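Local atomic coordinates of Lmo2445 protein (Listeria monocytogenes EGD-e, PDB entry 5HZL), a protein that is of unknown function but is a secreted internalin-like leucine-rich-repeat protein that binds calcium ions. Residues Ala18-Ala23 and Asp44-Ala49. Sequence-based numbering, arbitrary orientation.
Sequences APIIEA and DTITQA. With CA (calcium ion), chain C.
A18 and I46 form a hydrogen-bonded pair in a two-stranded antiparallel sheet. The sheet pairs strand 18-19 with strand 45-46 in what is probably the N-terminal cap of the leucine-rich repeats, as in internalins. Both segments fall in the internalin N-terminal family, of the EF-hand clan, and helix 27-36 lies between them in sequence. The N of I46 donates to the O of A18 at 3.0 Å, nearly straight at 173°. The return bond, from A18 N to I46 O, is weak at 3.3 Å. P19 and T45 follow as a non-hydrogen-bonded pair, and their side chains diverge. A third bond runs from I20 N to D44 O, 3.1 Å long. The same carbonyl takes a CA-H...O contact from P19, so D44 O receives both an N-H and a C-H. P19 is also the N-cap of helix 20-23, and the I20 N to D44 O bond carries the pairing to the first residue of that helix.

I20 carries the apolar part of the contact. Its CB lies 4.1 Å from D44 O. CG1 is anti to the carbonyl carbon (chi1 -59°) and reaches CG2 of I46 at 3.4 Å. CD1 extends the chain and meets the same CG2 at 3.7 Å. CG1 and CD1 also pass close to D44 O. The two isoleucine side chains cross at about a right angle. I20 also touches A30, I33 and A34 of helix 27-36. Both isoleucines are buried. The T45 methyl CG2 lies against the backbone N and O of A18.

The CB of D44 points away from segment 18-23, and its carboxylate binds a calcium ion. D40 and a water also bind this ion. The D44 carboxylate is bidentate, with OD1 and OD2 each 2.5 Å from the calcium.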
ATOM      1  N   ALA A  18     -11.749 -26.104  24.060  1.00 52.45           N
ATOM      2  CA  ALA A  18     -10.759 -26.915  23.354  1.00 51.58           C
ATOM      3  C   ALA A  18      -9.357 -26.415  23.648  1.00 47.01           C
ATOM      4  O   ALA A  18      -9.199 -25.267  24.069  1.00 45.60           O
ATOM      5  CB  ALA A  18     -11.015 -26.866  21.855  1.00 52.55           C
ATOM      6  N   PRO A  19      -8.334 -27.272  23.438  1.00 46.01           N
ATOM      7  CA  PRO A  19      -6.954 -26.795  23.658  1.00 43.95           C
ATOM      8  C   PRO A  19      -6.583 -25.706  22.648  1.00 42.22           C
ATOM      9  O   PRO A  19      -7.101 -25.689  21.517  1.00 43.02           O
ATOM     10  CB  PRO A  19      -6.076 -28.046  23.444  1.00 44.06           C
ATOM     11  CG  PRO A  19      -7.003 -29.203  23.426  1.00 46.52           C
ATOM     12  CD  PRO A  19      -8.364 -28.686  23.027  1.00 47.85           C
ATOM     13  N   ILE A  20      -5.686 -24.816  23.050  1.00 40.89           N
ATOM     14  CA  ILE A  20      -5.262 -23.728  22.171  1.00 38.39           C
ATOM     15  C   ILE A  20      -4.683 -24.266  20.863  1.00 38.45           C
ATOM     16  O   ILE A  20      -5.031 -23.752  19.798  1.00 40.24           O
ATOM     17  CB  ILE A  20      -4.271 -22.793  22.874  1.00 37.27           C
ATOM     18  CG1 ILE A  20      -4.923 -22.201  24.132  1.00 38.00           C
ATOM     19  CG2 ILE A  20      -3.862 -21.668  21.937  1.00 37.12           C
ATOM     20  CD1 ILE A  20      -3.986 -21.432  25.033  1.00 38.29           C
ATOM     21  N   ILE A  21      -3.849 -25.310  20.938  1.00 37.86           N
ATOM     22  CA  ILE A  21      -3.221 -25.913  19.741  1.00 38.70           C
ATOM     23  C   ILE A  21      -4.245 -26.534  18.770  1.00 41.78           C
ATOM     24  O   ILE A  21      -3.968 -26.682  17.568  1.00 41.18           O
ATOM     25  CB  ILE A  21      -2.103 -26.943  20.110  1.00 39.10           C
ATOM     26  CG1 ILE A  21      -1.140 -27.212  18.940  1.00 39.67           C
ATOM     27  CG2 ILE A  21      -2.688 -28.240  20.649  1.00 40.20           C
ATOM     28  CD1 ILE A  21      -0.471 -25.970  18.388  1.00 38.57           C
ATOM     29  N   GLU A  22      -5.417 -26.921  19.283  1.00 45.59           N
ATOM     30  CA  GLU A  22      -6.456 -27.465  18.395  1.00 49.39           C
ATOM     31  C   GLU A  22      -7.206 -26.313  17.741  1.00 47.67           C
ATOM     32  O   GLU A  22      -7.580 -26.394  16.581  1.00 48.25           O
ATOM     33  CB  GLU A  22      -7.424 -28.403  19.102  1.00 54.06           C
ATOM     34  CG  GLU A  22      -6.798 -29.718  19.564  1.00 57.57           C
ATOM     35  CD  GLU A  22      -7.837 -30.749  20.010  1.00 62.08           C
ATOM     36  OE1 GLU A  22      -9.061 -30.428  20.031  1.00 62.65           O
ATOM     37  OE2 GLU A  22      -7.423 -31.889  20.330  1.00 64.21           O
ATOM     38  N   ALA A  23      -7.409 -25.238  18.492  1.00 45.69           N
ATOM     39  CA  ALA A  23      -8.106 -24.067  17.958  1.00 45.88           C
ATOM     40  C   ALA A  23      -7.256 -23.328  16.917  1.00 43.91           C
ATOM     41  O   ALA A  23      -7.756 -22.921  15.866  1.00 44.40           O
ATOM     42  CB  ALA A  23      -8.497 -23.113  19.088  1.00 44.78           C
ATOM     43  N   ASP A  44      -3.271 -26.210  26.975  1.00 38.96           N
ATOM     44  CA  ASP A  44      -4.258 -25.779  27.944  1.00 40.31           C
ATOM     45  C   ASP A  44      -5.547 -25.445  27.220  1.00 42.10           C
ATOM     46  O   ASP A  44      -5.542 -24.958  26.097  1.00 43.08           O
ATOM     47  CB  ASP A  44      -3.749 -24.584  28.772  1.00 39.90           C
ATOM     48  CG  ASP A  44      -2.572 -24.949  29.702  1.00 40.19           C
ATOM     49  OD1 ASP A  44      -2.335 -26.131  30.019  1.00 40.09           O
ATOM     50  OD2 ASP A  44      -1.868 -24.038  30.173  1.00 41.04           O
ATOM     51  N   THR A  45      -6.655 -25.717  27.885  1.00 45.81           N
ATOM     52  CA  THR A  45      -7.969 -25.483  27.331  1.00 48.17           C
ATOM     53  C   THR A  45      -8.421 -24.047  27.540  1.00 49.55           C
ATOM     54  O   THR A  45      -8.206 -23.465  28.604  1.00 50.37           O
ATOM     55  CB  THR A  45      -8.971 -26.451  27.980  1.00 50.46           C
ATOM     56  OG1 THR A  45      -8.573 -27.788  27.674  1.00 51.28           O
ATOM     57  CG2 THR A  45     -10.377 -26.247  27.465  1.00 52.53           C
ATOM     58  N   ILE A  46      -9.044 -23.492  26.502  1.00 50.45           N
ATOM     59  CA  ILE A  46      -9.594 -22.144  26.535  1.00 51.40           C
ATOM     60  C   ILE A  46     -11.084 -22.197  26.233  1.00 53.82           C
ATOM     61  O   ILE A  46     -11.568 -23.098  25.526  1.00 55.23           O
ATOM     62  CB  ILE A  46      -8.908 -21.179  25.552  1.00 50.58           C
ATOM     63  CG1 ILE A  46      -8.965 -21.723  24.107  1.00 50.88           C
ATOM     64  CG2 ILE A  46      -7.480 -20.948  26.013  1.00 49.92           C
ATOM     65  CD1 ILE A  46      -8.456 -20.759  23.059  1.00 50.26           C
ATOM     66  N   THR A  47     -11.789 -21.206  26.766  1.00 53.75           N
ATOM     67  CA  THR A  47     -13.220 -21.083  26.612  1.00 55.43           C
ATOM     68  C   THR A  47     -13.505 -19.865  25.788  1.00 53.30           C
ATOM     69  O   THR A  47     -12.608 -19.061  25.555  1.00 51.36           O
ATOM     70  CB  THR A  47     -13.892 -20.895  27.993  1.00 57.61           C
ATOM     71  OG1 THR A  47     -13.393 -19.697  28.605  1.00 57.30           O
ATOM     72  CG2 THR A  47     -13.609 -22.094  28.918  1.00 57.19           C
ATOM     73  N   GLN A  48     -14.756 -19.721  25.352  1.00 54.63           N
ATOM     74  CA  GLN A  48     -15.149 -18.542  24.594  1.00 54.23           C
ATOM     75  C   GLN A  48     -14.991 -17.318  25.517  1.00 53.46           C
ATOM     76  O   GLN A  48     -14.675 -16.234  25.038  1.00 52.35           O
ATOM     77  CB  GLN A  48     -16.568 -18.664  24.023  1.00 56.76           C
ATOM     78  CG  GLN A  48     -17.016 -17.450  23.206  1.00 56.96           C
ATOM     79  CD  GLN A  48     -16.149 -17.175  21.988  1.00 55.08           C
ATOM     80  OE1 GLN A  48     -15.946 -18.045  21.139  1.00 55.11           O
ATOM     81  NE2 GLN A  48     -15.660 -15.945  21.881  1.00 54.28           N
ATOM     82  N   ALA A  49     -15.196 -17.514  26.827  1.00 54.60           N
ATOM     83  CA  ALA A  49     -15.021 -16.452  27.830  1.00 55.22           C
ATOM     84  C   ALA A  49     -13.563 -15.979  27.902  1.00 55.14           C
ATOM     85  O   ALA A  49     -13.318 -14.803  28.175  1.00 57.38           O
ATOM     86  CB  ALA A  49     -15.481 -16.916  29.195  1.00 56.76           C
TER
HETATM   87 CA    CA C 402      -1.376 -25.371  32.180  1.00 44.60          CA
HETATM   88  O   HOH W   1       0.402 -26.993  31.767  1.00 43.73           O